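Local coordinates for DNA protection during starvation protein (Halobacterium salinarum, PDB 1TJO) that probably protects DNA from oxidative damage by oxidising ferrous iron with hydrogen peroxide and storing the ferric mineral inside a hollow sphere of twelve subunits, at residues R21-A24 and D25-E28; V77-E80 and L81-V85; V112-I115 and R116-L119; I130-T133 and R134-E138. All blocks are in the same frame, centred on the assembly; numbering follows the deposited sequence.

Interaction 1. Residues R21-A24 and D25-E28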
ATOM      1  N   ARG A  21      23.163  -2.266 -31.420  1.00 23.10           N
ATOM      2  CA  ARG A  21      23.862  -3.102 -32.374  1.00 24.01           C
ATOM      3  C   ARG A  21      22.902  -3.737 -33.388  1.00 25.27           C
ATOM      4  O   ARG A  21      22.954  -4.933 -33.660  1.00 25.28           O
ATOM      5  CB  ARG A  21      24.647  -4.183 -31.631  1.00 24.45           C
ATOM      6  CG  ARG A  21      25.670  -3.667 -30.653  1.00 25.44           C
ATOM      7  CD  ARG A  21      26.959  -3.178 -31.276  1.00 26.27           C
ATOM      8  NE  ARG A  21      27.830  -2.460 -30.329  1.00 25.48           N
ATOM      9  CZ  ARG A  21      28.709  -3.036 -29.526  1.00 23.84           C
ATOM     10  NH1 ARG A  21      28.899  -4.349 -29.551  1.00 25.68           N
ATOM     11  NH2 ARG A  21      29.411  -2.286 -28.699  1.00 27.17           N
ATOM     12  N   MET A  22      22.041  -2.908 -33.941  1.00 25.75           N
ATOM     13  CA  MET A  22      21.068  -3.310 -34.943  1.00 27.81           C
ATOM     14  C   MET A  22      21.269  -2.426 -36.130  1.00 28.16           C
ATOM     15  O   MET A  22      20.968  -1.232 -36.114  1.00 28.09           O
ATOM     16  CB  MET A  22      19.627  -3.174 -34.425  1.00 28.65           C
ATOM     17  CG  MET A  22      18.663  -4.075 -35.189  1.00 35.15           C
ATOM     18  SD  MET A  22      18.722  -5.745 -34.597  1.00 44.10           S
ATOM     19  CE  MET A  22      17.765  -5.555 -33.158  1.00 45.75           C
ATOM     20  N   ASP A  23      21.829  -3.012 -37.173  1.00 28.68           N
ATOM     21  CA  ASP A  23      21.977  -2.315 -38.434  1.00 29.40           C
ATOM     22  C   ASP A  23      20.641  -1.916 -39.064  1.00 27.82           C
ATOM     23  O   ASP A  23      19.630  -2.552 -38.838  1.00 27.21           O
ATOM     24  CB  ASP A  23      22.720  -3.203 -39.407  1.00 30.12           C
ATOM     25  CG  ASP A  23      22.099  -4.578 -39.509  1.00 35.32           C
ATOM     26  OD1 ASP A  23      22.288  -5.411 -38.568  1.00 41.86           O
ATOM     27  OD2 ASP A  23      21.380  -4.895 -40.475  1.00 41.56           O
ATOM     28  N   ALA A  24      20.685  -0.906 -39.916  1.00 27.52           N
ATOM     29  CA  ALA A  24      19.490  -0.318 -40.502  1.00 27.91           C
ATOM     30  C   ALA A  24      18.727  -1.273 -41.411  1.00 27.97           C
ATOM     31  O   ALA A  24      17.497  -1.233 -41.475  1.00 26.84           O
ATOM     32  CB  ALA A  24      19.825   0.968 -41.222  1.00 27.56           C
ATOM     33  N   ASP A  25      19.431  -2.156 -42.109  1.00 29.15           N
ATOM     34  CA  ASP A  25      18.736  -3.109 -42.964  1.00 30.87           C
ATOM     35  C   ASP A  25      17.813  -4.046 -42.190  1.00 30.10           C
ATOM     36  O   ASP A  25      16.647  -4.203 -42.547  1.00 29.48           O
ATOM     37  CB  ASP A  25      19.715  -3.900 -43.837  1.00 32.44           C
ATOM     38  CG  ASP A  25      19.060  -4.392 -45.082  1.00 37.25           C
ATOM     39  OD1 ASP A  25      18.782  -5.611 -45.150  1.00 45.76           O
ATOM     40  OD2 ASP A  25      18.758  -3.629 -46.038  1.00 44.54           O
ATOM     41  N   ARG A  26      18.331  -4.621 -41.110  1.00 29.52           N
ATOM     42  CA  ARG A  26      17.578  -5.482 -40.193  1.00 29.85           C
ATOM     43  C   ARG A  26      16.461  -4.684 -39.544  1.00 27.51           C
ATOM     44  O   ARG A  26      15.314  -5.099 -39.528  1.00 27.44           O
ATOM     45  CB  ARG A  26      18.537  -6.011 -39.094  1.00 30.84           C
ATOM     46  CG  ARG A  26      18.235  -7.370 -38.539  1.00 35.61           C
ATOM     47  CD  ARG A  26      19.488  -8.279 -38.393  1.00 39.06           C
ATOM     48  NE  ARG A  26      20.527  -7.684 -37.554  1.00 41.44           N
ATOM     49  CZ  ARG A  26      20.865  -8.044 -36.305  1.00 43.02           C
ATOM     50  NH1 ARG A  26      20.254  -9.025 -35.649  1.00 43.78           N
ATOM     51  NH2 ARG A  26      21.857  -7.391 -35.700  1.00 43.17           N
ATOM     52  N   ALA A  27      16.819  -3.507 -39.039  1.00 25.98           N
ATOM     53  CA  ALA A  27      15.883  -2.643 -38.309  1.00 25.32           C
ATOM     54  C   ALA A  27      14.713  -2.238 -39.179  1.00 25.11           C
ATOM     55  O   ALA A  27      13.568  -2.212 -38.733  1.00 24.89           O
ATOM     56  CB  ALA A  27      16.593  -1.400 -37.802  1.00 24.34           C
ATOM     57  N   GLU A  28      14.982  -1.952 -40.448  1.00 25.01           N
ATOM     58  CA  GLU A  28      13.914  -1.537 -41.366  1.00 25.56           C
ATOM     59  C   GLU A  28      12.818  -2.595 -41.534  1.00 25.03           C
ATOM     60  O   GLU A  28      11.623  -2.264 -41.590  1.00 23.27           O
ATOM     61  CB  GLU A  28      14.513  -1.152 -42.719  1.00 26.15           C
ATOM     62  CG  GLU A  28      13.525  -0.447 -43.624  1.00 30.72           C
ATOM     63  CD  GLU A  28      14.133  -0.115 -44.964  1.00 36.07           C
ATOM     64  OE1 GLU A  28      15.385  -0.181 -45.088  1.00 39.52           O
ATOM     65  OE2 GLU A  28      13.347   0.193 -45.886  1.00 41.61           O
TER
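The thioether of M22 lies over one face of the R26 guanidinium, its SD 3.5 Å above the plane and over the centre of the group, approaching R26 CZ to 3.6 Å. The two side chains cross at about a right angle, and the bend of the M22 chain at chi2 (81°) brings SD over the flat group. At the guanidinium's edge stands D23. R26 NE donates to D23 OD1 over 3.0 Å in a nearly straight bond (172°) that lies in the guanidinium plane and reaches the oxygen on its syn side, making a salt bridge. The other oxygen caps the helix: R26 N donates to D23 OD2 over 3.1 Å, coming from above the carboxylate plane. With CG set between the backbone N and the carbonyl carbon (chi1 52°), the D23 carboxylate turns back over the first turn, as an N-cap residue does, and serves both the backbone and the side chain of R26. D23 O in turn accepts from A27 N at 3.0 Å. An alanine in place of R26 would probably leave D23 OD1 without its charged mate and M22 SD without the flat group beneath it. R26 NH1 also bonds to L143 O, tying this helix start to the loop after helix 115-142. Ahead of the cap, R21 forms salt bridges with D128 and E131 of a second subunit, while M22 packs on L88 and D145 and A27 on V14, so the first turn of helix 24-54 sits among loops at one end of the bundle.

Interaction 2. Residues V77-E80 and L81-V85; sequences VADE and LAERV. With FE (Fe (III) ion), chain F.
Residues 77-80 and 81-85 are successive turns of helix 60-87, joined by regular i to i+4 backbone bonds such as E83 N to D79 O (2.8 Å) and A82 N to A78 O (2.9 Å). That spacing brings the D79 and E83 side chains out together, one turn apart, onto the same iron(III) ion. D79 binds in bidentate fashion, through OD2 at 2.1 Å and, more loosely, OD1 at 2.4 Å from the iron. E83 binds the iron through OE1 alone, at 1.9 Å. Its chain runs extended beyond CG (chi2 -174°), which carries the carboxylate up to the metal, where the two carboxylate planes stand 69° apart. D79 OD2 and E83 OE1 approach to 3.0 Å because both bind the iron. Two waters and H52 of a third subunit complete the coordination. This is the intersubunit ferroxidase centre of the Dps family, in which one helix supplies the carboxylates and a dodecameric partner the histidine. W53 and K49 of that partner also donate to D79 OD1, a second shell that should help hold the carboxylate in place. On another side of the helix, V77 CG1 packs on the L81 side chain, which also touches D37 of helix 24-54, though L81 CD1 is doubtfully placed. Replacing L81 by an alanine would probably open a gap beside V77 and lose the contact of this side chain with D37. R84 turns away to form salt bridges with D145 and with E160 of a second subunit, and V85 packs on L34 of helix 24-54.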
ATOM      1  N   VAL A  77       0.160  -1.600 -25.404  1.00 18.87           N
ATOM      2  CA  VAL A  77       0.819  -2.306 -26.483  1.00 18.99           C
ATOM      3  C   VAL A  77       1.270  -1.319 -27.571  1.00 18.42           C
ATOM      4  O   VAL A  77       2.376  -1.401 -28.045  1.00 19.10           O
ATOM      5  CB  VAL A  77      -0.114  -3.390 -27.053  1.00 18.21           C
ATOM      6  CG1 VAL A  77       0.472  -3.965 -28.338  1.00 20.17           C
ATOM      7  CG2 VAL A  77      -0.369  -4.456 -26.013  1.00 21.16           C
ATOM      8  N   ALA A  78       0.429  -0.356 -27.905  1.00 17.72           N
ATOM      9  CA  ALA A  78       0.793   0.678 -28.865  1.00 17.60           C
ATOM     10  C   ALA A  78       2.013   1.435 -28.426  1.00 17.52           C
ATOM     11  O   ALA A  78       2.897   1.704 -29.223  1.00 16.98           O
ATOM     12  CB  ALA A  78      -0.326   1.631 -29.002  1.00 17.88           C
ATOM     13  N   ASP A  79       2.111   1.724 -27.136  1.00 18.28           N
ATOM     14  CA  ASP A  79       3.222   2.474 -26.588  1.00 19.00           C
ATOM     15  C   ASP A  79       4.492   1.697 -26.751  1.00 18.73           C
ATOM     16  O   ASP A  79       5.494   2.236 -27.220  1.00 20.20           O
ATOM     17  CB  ASP A  79       2.972   2.824 -25.117  1.00 18.57           C
ATOM     18  CG  ASP A  79       3.975   3.816 -24.568  1.00 23.45           C
ATOM     19  OD1 ASP A  79       4.046   4.979 -25.021  1.00 23.99           O
ATOM     20  OD2 ASP A  79       4.769   3.482 -23.685  1.00 25.77           O
ATOM     21  N   GLU A  80       4.427   0.406 -26.483  1.00 19.21           N
ATOM     22  CA  GLU A  80       5.592  -0.472 -26.590  1.00 20.80           C
ATOM     23  C   GLU A  80       6.038  -0.594 -28.040  1.00 19.31           C
ATOM     24  O   GLU A  80       7.215  -0.531 -28.326  1.00 19.69           O
ATOM     25  CB  GLU A  80       5.240  -1.842 -26.020  1.00 22.96           C
ATOM     26  CG  GLU A  80       5.142  -1.753 -24.518  1.00 29.29           C
ATOM     27  CD  GLU A  80       6.515  -1.815 -23.863  1.00 39.72           C
ATOM     28  OE1 GLU A  80       6.590  -1.710 -22.613  1.00 49.02           O
ATOM     29  OE2 GLU A  80       7.519  -2.000 -24.598  1.00 43.82           O
ATOM     30  N   LEU A  81       5.088  -0.699 -28.962  1.00 18.62           N
ATOM     31  CA  LEU A  81       5.423  -0.829 -30.388  1.00 18.62           C
ATOM     32  C   LEU A  81       6.038   0.451 -30.897  1.00 17.87           C
ATOM     33  O   LEU A  81       7.060   0.444 -31.590  1.00 17.50           O
ATOM     34  CB  LEU A  81       4.176  -1.129 -31.201  1.00 18.44           C
ATOM     35  CG  LEU A  81       3.440  -2.482 -31.057  1.00 20.76           C
ATOM     36  CD1 LEU A  81       3.360  -2.969 -29.762  1.00 31.02           C
ATOM     37  CD2 LEU A  81       2.034  -2.409 -31.633  1.00 19.44           C
ATOM     38  N   ALA A  82       5.430   1.579 -30.529  1.00 18.20           N
ATOM     39  CA  ALA A  82       5.959   2.875 -30.964  1.00 17.71           C
ATOM     40  C   ALA A  82       7.336   3.129 -30.388  1.00 17.98           C
ATOM     41  O   ALA A  82       8.224   3.637 -31.097  1.00 18.41           O
ATOM     42  CB  ALA A  82       5.018   3.991 -30.548  1.00 17.11           C
ATOM     43  N   GLU A  83       7.532   2.820 -29.094  1.00 18.62           N
ATOM     44  CA  GLU A  83       8.860   3.032 -28.517  1.00 18.47           C
ATOM     45  C   GLU A  83       9.922   2.112 -29.157  1.00 18.48           C
ATOM     46  O   GLU A  83      11.064   2.531 -29.307  1.00 18.84           O
ATOM     47  CB  GLU A  83       8.811   2.892 -27.008  1.00 20.08           C
ATOM     48  CG  GLU A  83       7.925   4.030 -26.472  1.00 23.57           C
ATOM     49  CD  GLU A  83       7.869   4.158 -24.969  1.00 30.43           C
ATOM     50  OE1 GLU A  83       7.174   5.080 -24.441  1.00 30.21           O
ATOM     51  OE2 GLU A  83       8.542   3.354 -24.321  1.00 32.31           O
ATOM     52  N   ARG A  84       9.519   0.911 -29.540  1.00 17.92           N
ATOM     53  CA  ARG A  84      10.446  -0.010 -30.232  1.00 18.79           C
ATOM     54  C   ARG A  84      10.782   0.479 -31.636  1.00 18.07           C
ATOM     55  O   ARG A  84      11.941   0.419 -32.049  1.00 17.93           O
ATOM     56  CB  ARG A  84       9.905  -1.440 -30.224  1.00 17.87           C
ATOM     57  CG  ARG A  84      10.925  -2.480 -30.606  1.00 20.72           C
ATOM     58  CD  ARG A  84      12.091  -2.548 -29.619  1.00 23.68           C
ATOM     59  NE  ARG A  84      13.039  -3.558 -30.038  1.00 23.95           N
ATOM     60  CZ  ARG A  84      14.253  -3.704 -29.507  1.00 28.00           C
ATOM     61  NH1 ARG A  84      14.637  -2.936 -28.476  1.00 29.09           N
ATOM     62  NH2 ARG A  84      15.076  -4.638 -30.008  1.00 23.82           N
ATOM     63  N   VAL A  85       9.797   0.983 -32.381  1.00 17.20           N
ATOM     64  CA  VAL A  85      10.085   1.619 -33.667  1.00 18.67           C
ATOM     65  C   VAL A  85      11.125   2.701 -33.507  1.00 19.18           C
ATOM     66  O   VAL A  85      12.101   2.723 -34.241  1.00 18.76           O
ATOM     67  CB  VAL A  85       8.853   2.248 -34.273  1.00 17.88           C
ATOM     68  CG1 VAL A  85       9.156   3.144 -35.489  1.00 20.71           C
ATOM     69  CG2 VAL A  85       7.898   1.113 -34.710  1.00 19.93           C
TER
HETATM   70 FE    FE F1302       5.705   5.353 -23.264  0.50 23.98          FE
HETATM   71  O   HOH W   1       3.882   5.712 -22.012  1.00 37.49           O
HETATM   72  O   HOH W   2       6.664   4.987 -21.614  1.00 33.65           O

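Interaction 3. Residues V112-I115 and R116-L119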
ATOM      1  N   VAL A 112     -23.613   4.633 -33.729  1.00 20.20           N
ATOM      2  CA  VAL A 112     -23.512   3.694 -32.613  1.00 20.43           C
ATOM      3  C   VAL A 112     -24.380   2.483 -32.859  1.00 20.54           C
ATOM      4  O   VAL A 112     -25.558   2.618 -33.132  1.00 20.89           O
ATOM      5  CB  VAL A 112     -23.932   4.390 -31.313  1.00 21.23           C
ATOM      6  CG1 VAL A 112     -23.894   3.415 -30.112  1.00 21.50           C
ATOM      7  CG2 VAL A 112     -23.022   5.540 -31.065  1.00 22.32           C
ATOM      8  N   TYR A 113     -23.798   1.300 -32.745  1.00 18.86           N
ATOM      9  CA  TYR A 113     -24.511   0.069 -32.989  1.00 20.63           C
ATOM     10  C   TYR A 113     -24.721  -0.674 -31.694  1.00 20.59           C
ATOM     11  O   TYR A 113     -24.106  -0.370 -30.651  1.00 20.94           O
ATOM     12  CB  TYR A 113     -23.745  -0.752 -33.993  1.00 20.70           C
ATOM     13  CG  TYR A 113     -23.599   0.053 -35.258  1.00 22.40           C
ATOM     14  CD1 TYR A 113     -22.457   0.778 -35.537  1.00 22.21           C
ATOM     15  CD2 TYR A 113     -24.665   0.153 -36.144  1.00 22.63           C
ATOM     16  CE1 TYR A 113     -22.368   1.589 -36.687  1.00 25.28           C
ATOM     17  CE2 TYR A 113     -24.582   0.920 -37.263  1.00 24.95           C
ATOM     18  CZ  TYR A 113     -23.449   1.639 -37.540  1.00 24.70           C
ATOM     19  OH  TYR A 113     -23.405   2.399 -38.693  1.00 25.58           O
ATOM     20  N   ASP A 114     -25.601  -1.660 -31.755  1.00 21.27           N
ATOM     21  CA  ASP A 114     -25.908  -2.432 -30.575  1.00 21.03           C
ATOM     22  C   ASP A 114     -24.659  -3.135 -30.107  1.00 20.47           C
ATOM     23  O   ASP A 114     -23.646  -3.266 -30.854  1.00 19.60           O
ATOM     24  CB  ASP A 114     -27.031  -3.435 -30.835  1.00 22.89           C
ATOM     25  CG  ASP A 114     -26.677  -4.411 -31.895  1.00 26.16           C
ATOM     26  OD1 ASP A 114     -27.162  -4.244 -33.020  1.00 40.38           O
ATOM     27  OD2 ASP A 114     -25.876  -5.329 -31.761  1.00 29.43           O
ATOM     28  N   ILE A 115     -24.709  -3.641 -28.892  1.00 19.42           N
ATOM     29  CA  ILE A 115     -23.478  -4.217 -28.322  1.00 19.66           C
ATOM     30  C   ILE A 115     -22.965  -5.485 -29.019  1.00 19.22           C
ATOM     31  O   ILE A 115     -21.760  -5.679 -29.142  1.00 19.54           O
ATOM     32  CB  ILE A 115     -23.585  -4.366 -26.749  1.00 20.40           C
ATOM     33  CG1 ILE A 115     -22.222  -4.718 -26.144  1.00 20.66           C
ATOM     34  CG2 ILE A 115     -24.624  -5.401 -26.356  1.00 21.68           C
ATOM     35  CD1 ILE A 115     -21.164  -3.661 -26.365  1.00 19.49           C
ATOM     36  N   ARG A 116     -23.853  -6.346 -29.487  1.00 18.75           N
ATOM     37  CA  ARG A 116     -23.428  -7.539 -30.161  1.00 18.04           C
ATOM     38  C   ARG A 116     -22.671  -7.158 -31.461  1.00 19.21           C
ATOM     39  O   ARG A 116     -21.614  -7.730 -31.759  1.00 21.29           O
ATOM     40  CB  ARG A 116     -24.619  -8.452 -30.426  1.00 18.88           C
ATOM     41  CG  ARG A 116     -25.183  -9.155 -29.237  1.00 18.97           C
ATOM     42  CD  ARG A 116     -26.090 -10.337 -29.598  1.00 21.29           C
ATOM     43  NE  ARG A 116     -25.309 -11.412 -30.189  1.00 19.13           N
ATOM     44  CZ  ARG A 116     -24.630 -12.327 -29.506  1.00 19.07           C
ATOM     45  NH1 ARG A 116     -24.630 -12.393 -28.181  1.00 19.66           N
ATOM     46  NH2 ARG A 116     -23.905 -13.196 -30.177  1.00 19.50           N
ATOM     47  N   THR A 117     -23.187  -6.170 -32.192  1.00 19.36           N
ATOM     48  CA  THR A 117     -22.546  -5.736 -33.414  1.00 19.47           C
ATOM     49  C   THR A 117     -21.194  -5.143 -33.111  1.00 18.82           C
ATOM     50  O   THR A 117     -20.193  -5.437 -33.799  1.00 18.21           O
ATOM     51  CB  THR A 117     -23.447  -4.739 -34.106  1.00 21.32           C
ATOM     52  OG1 THR A 117     -24.605  -5.428 -34.582  1.00 21.52           O
ATOM     53  CG2 THR A 117     -22.786  -4.131 -35.352  1.00 23.48           C
ATOM     54  N   SER A 118     -21.170  -4.282 -32.096  1.00 18.49           N
ATOM     55  CA  SER A 118     -19.979  -3.598 -31.682  1.00 18.40           C
ATOM     56  C   SER A 118     -18.886  -4.587 -31.301  1.00 17.21           C
ATOM     57  O   SER A 118     -17.786  -4.509 -31.810  1.00 18.74           O
ATOM     58  CB  SER A 118     -20.263  -2.610 -30.528  1.00 18.19           C
ATOM     59  OG  SER A 118     -21.243  -1.654 -30.932  1.00 20.56           O
ATOM     60  N   LEU A 119     -19.185  -5.541 -30.425  1.00 18.04           N
ATOM     61  CA  LEU A 119     -18.201  -6.516 -30.055  1.00 19.10           C
ATOM     62  C   LEU A 119     -17.747  -7.389 -31.218  1.00 19.21           C
ATOM     63  O   LEU A 119     -16.574  -7.704 -31.281  1.00 18.68           O
ATOM     64  CB  LEU A 119     -18.696  -7.386 -28.916  1.00 19.64           C
ATOM     65  CG  LEU A 119     -18.402  -7.033 -27.459  1.00 26.23           C
ATOM     66  CD1 LEU A 119     -17.951  -5.633 -27.107  1.00 24.71           C
ATOM     67  CD2 LEU A 119     -19.412  -7.656 -26.525  1.00 23.61           C
TER
HETATM   68  O   HOH W   3     -21.029   0.874 -31.953  1.00 25.87           O
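A chi1 of 61° points the D114 carboxylate at the first helical amides, while T117 has OG1 beside its own backbone N (chi1 -69°), so that hydroxyl and amide meet the same oxygen. D114 OD2 accepts from T117 N at 2.9 Å and from T117 OG1 at 3.1 Å, both donors arriving on the syn side and from the same face of the carboxylate plane. This makes D114 the N-cap of helix 115-142. Its carbonyl is gripped twice as well: S118 N donates to D114 O nearly end-on, and S118 OG donates to D114 O over 2.9 Å from above the carbonyl plane. Water 3 links S118 OG to Y113 N, giving its proton to the hydroxyl and accepting from the amide at 2.9 Å. Beside these polar groups, Y113 CB rests against T117 CG2 at 3.8 Å. I115 and L119 lie side by side, pointing the same way, with their CD1 atoms 3.8 Å apart; both reach L63 of helix 60-87. I115 N bonds to D173 of a fourth subunit, which therefore joins D114 in capping the helix start. With acidic side chains accepting from two amides of this first turn, the negative charge is likely to be favoured by the helix dipole, and S118 OG is satisfied both as donor and as acceptor.

Interaction 4. Residues I130-T133 and R134-E138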
ATOM      1  N   ILE A 130      -3.847 -10.267 -34.180  1.00 18.18           N
ATOM      2  CA  ILE A 130      -3.299 -11.474 -33.602  1.00 18.94           C
ATOM      3  C   ILE A 130      -2.561 -12.255 -34.694  1.00 19.64           C
ATOM      4  O   ILE A 130      -1.446 -12.668 -34.480  1.00 20.30           O
ATOM      5  CB  ILE A 130      -4.407 -12.305 -32.947  1.00 18.92           C
ATOM      6  CG1 ILE A 130      -4.753 -11.713 -31.562  1.00 19.02           C
ATOM      7  CG2 ILE A 130      -3.980 -13.753 -32.740  1.00 18.22           C
ATOM      8  CD1 ILE A 130      -6.035 -12.138 -31.096  1.00 19.84           C
ATOM      9  N   GLU A 131      -3.152 -12.369 -35.889  1.00 21.15           N
ATOM     10  CA  GLU A 131      -2.491 -13.091 -36.969  1.00 21.50           C
ATOM     11  C   GLU A 131      -1.229 -12.372 -37.414  1.00 20.05           C
ATOM     12  O   GLU A 131      -0.175 -12.998 -37.608  1.00 20.28           O
ATOM     13  CB  GLU A 131      -3.427 -13.284 -38.162  1.00 22.19           C
ATOM     14  CG  GLU A 131      -4.601 -14.173 -37.850  1.00 25.89           C
ATOM     15  CD  GLU A 131      -5.381 -14.559 -39.094  1.00 32.29           C
ATOM     16  OE1 GLU A 131      -6.307 -13.820 -39.479  1.00 33.94           O
ATOM     17  OE2 GLU A 131      -5.030 -15.585 -39.700  1.00 40.04           O
ATOM     18  N   ALA A 132      -1.299 -11.051 -37.548  1.00 20.43           N
ATOM     19  CA  ALA A 132      -0.105 -10.286 -37.903  1.00 21.03           C
ATOM     20  C   ALA A 132       0.985 -10.336 -36.852  1.00 20.57           C
ATOM     21  O   ALA A 132       2.160 -10.502 -37.196  1.00 20.68           O
ATOM     22  CB  ALA A 132      -0.457  -8.859 -38.238  1.00 22.04           C
ATOM     23  N   THR A 133       0.604 -10.279 -35.573  1.00 20.28           N
ATOM     24  CA  THR A 133       1.584 -10.301 -34.523  1.00 20.13           C
ATOM     25  C   THR A 133       2.333 -11.617 -34.509  1.00 19.56           C
ATOM     26  O   THR A 133       3.526 -11.661 -34.275  1.00 17.87           O
ATOM     27  CB  THR A 133       0.924 -10.036 -33.169  1.00 21.60           C
ATOM     28  OG1 THR A 133       0.324  -8.722 -33.232  1.00 21.26           O
ATOM     29  CG2 THR A 133       2.010 -10.036 -32.044  1.00 22.09           C
ATOM     30  N   ARG A 134       1.621 -12.697 -34.758  1.00 18.43           N
ATOM     31  CA  ARG A 134       2.268 -13.994 -34.856  1.00 20.18           C
ATOM     32  C   ARG A 134       3.319 -14.011 -35.957  1.00 20.02           C
ATOM     33  O   ARG A 134       4.417 -14.511 -35.740  1.00 21.46           O
ATOM     34  CB  ARG A 134       1.241 -15.078 -35.111  1.00 20.98           C
ATOM     35  CG  ARG A 134       0.455 -15.504 -33.890  1.00 21.28           C
ATOM     36  CD  ARG A 134      -0.584 -16.551 -34.206  1.00 23.72           C
ATOM     37  NE  ARG A 134      -1.517 -16.725 -33.123  1.00 23.00           N
ATOM     38  CZ  ARG A 134      -2.813 -16.961 -33.233  1.00 22.65           C
ATOM     39  NH1 ARG A 134      -3.376 -17.158 -34.406  1.00 24.34           N
ATOM     40  NH2 ARG A 134      -3.540 -17.088 -32.136  1.00 22.09           N
ATOM     41  N   GLU A 135       2.954 -13.483 -37.117  1.00 20.36           N
ATOM     42  CA  GLU A 135       3.888 -13.347 -38.246  1.00 22.01           C
ATOM     43  C   GLU A 135       5.087 -12.497 -37.889  1.00 20.90           C
ATOM     44  O   GLU A 135       6.236 -12.830 -38.204  1.00 21.20           O
ATOM     45  CB  GLU A 135       3.157 -12.753 -39.441  1.00 23.65           C
ATOM     46  CG  GLU A 135       2.106 -13.692 -40.035  1.00 30.68           C
ATOM     47  CD  GLU A 135       1.342 -13.103 -41.228  1.00 38.09           C
ATOM     48  OE1 GLU A 135       0.304 -13.701 -41.614  1.00 46.86           O
ATOM     49  OE2 GLU A 135       1.751 -12.064 -41.798  1.00 43.01           O
ATOM     50  N   HIS A 136       4.848 -11.391 -37.202  1.00 19.45           N
ATOM     51  CA  HIS A 136       5.905 -10.462 -36.898  1.00 20.48           C
ATOM     52  C   HIS A 136       6.831 -11.015 -35.827  1.00 19.67           C
ATOM     53  O   HIS A 136       7.988 -10.676 -35.808  1.00 20.34           O
ATOM     54  CB  HIS A 136       5.325  -9.103 -36.491  1.00 20.24           C
ATOM     55  CG  HIS A 136       4.547  -8.445 -37.587  1.00 24.35           C
ATOM     56  ND1 HIS A 136       3.581  -7.487 -37.358  1.00 25.06           N
ATOM     57  CD2 HIS A 136       4.580  -8.636 -38.926  1.00 25.46           C
ATOM     58  CE1 HIS A 136       3.065  -7.108 -38.514  1.00 26.27           C
ATOM     59  NE2 HIS A 136       3.658  -7.783 -39.480  1.00 28.11           N
ATOM     60  N   THR A 137       6.336 -11.873 -34.941  1.00 21.72           N
ATOM     61  CA  THR A 137       7.202 -12.495 -33.968  1.00 22.69           C
ATOM     62  C   THR A 137       8.206 -13.425 -34.636  1.00 23.31           C
ATOM     63  O   THR A 137       9.390 -13.406 -34.341  1.00 24.39           O
ATOM     64  CB  THR A 137       6.425 -13.221 -32.836  1.00 23.41           C
ATOM     65  OG1 THR A 137       5.868 -14.449 -33.261  1.00 31.20           O
ATOM     66  CG2 THR A 137       5.275 -12.427 -32.346  1.00 17.57           C
ATOM     67  N   GLU A 138       7.740 -14.177 -35.627  1.00 24.14           N
ATOM     68  CA  GLU A 138       8.634 -15.034 -36.401  1.00 24.84           C
ATOM     69  C   GLU A 138       9.646 -14.208 -37.205  1.00 23.39           C
ATOM     70  O   GLU A 138      10.824 -14.552 -37.277  1.00 23.60           O
ATOM     71  CB  GLU A 138       7.785 -15.887 -37.339  1.00 26.44           C
ATOM     72  CG  GLU A 138       6.954 -16.888 -36.573  1.00 30.98           C
ATOM     73  CD  GLU A 138       6.001 -17.673 -37.444  1.00 37.31           C
ATOM     74  OE1 GLU A 138       5.018 -18.210 -36.856  1.00 40.85           O
ATOM     75  OE2 GLU A 138       6.219 -17.727 -38.698  1.00 40.46           O
TER
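A132 O accepts the backbone N-H of H136 at 2.8 Å and also lies over one face of the H136 imidazole, 3.2 Å above the ring plane and offset toward its rim. The ring thus leans across the carbonyl, and its ND1 bonds instead to D37 of helix 24-54; CE1 comes within 3.9 Å of A132 CB. One turn back, I130 and R134 run side by side, pointing the same way. I130 CG2 sits 3.4 Å above the R134 guanidinium, over its centre, where the extended arginine chain (chi2 178°) delivers the flat group. The charge is met by E160 of helix 146-169 in a salt bridge. R134 NH2 also donates to L20 O of a fifth subunit. Farther along, T137 OG1 turns back on its own helix and donates to R134 O at 2.9 Å, although the T137 side chain is less surely placed. Helix 115-142 thus touches helices 24-54 and 146-169 within its own four-helix ferritin-like bundle and a neighbouring subunit of the dodecamer.

In the fold
Along the chain the four contacts follow in series: interaction 1 at the start of helix 24-54, interaction 2 in helix 60-87, interaction 3 at the start of helix 115-142 and interaction 4 farther along that same helix. Interactions 1 and 2 touch, M22 CE lying 4.2 Å from R84 NH2, with centres about 17 Å apart. Interaction 3 is on the opposite side of the chain's centre from both, its centre about 42 Å from that of interaction 1. Interactions 2 and 4 have centres about 15 Å apart. Each contact has residues at a subunit interface, and the iron site is itself shared between two subunits.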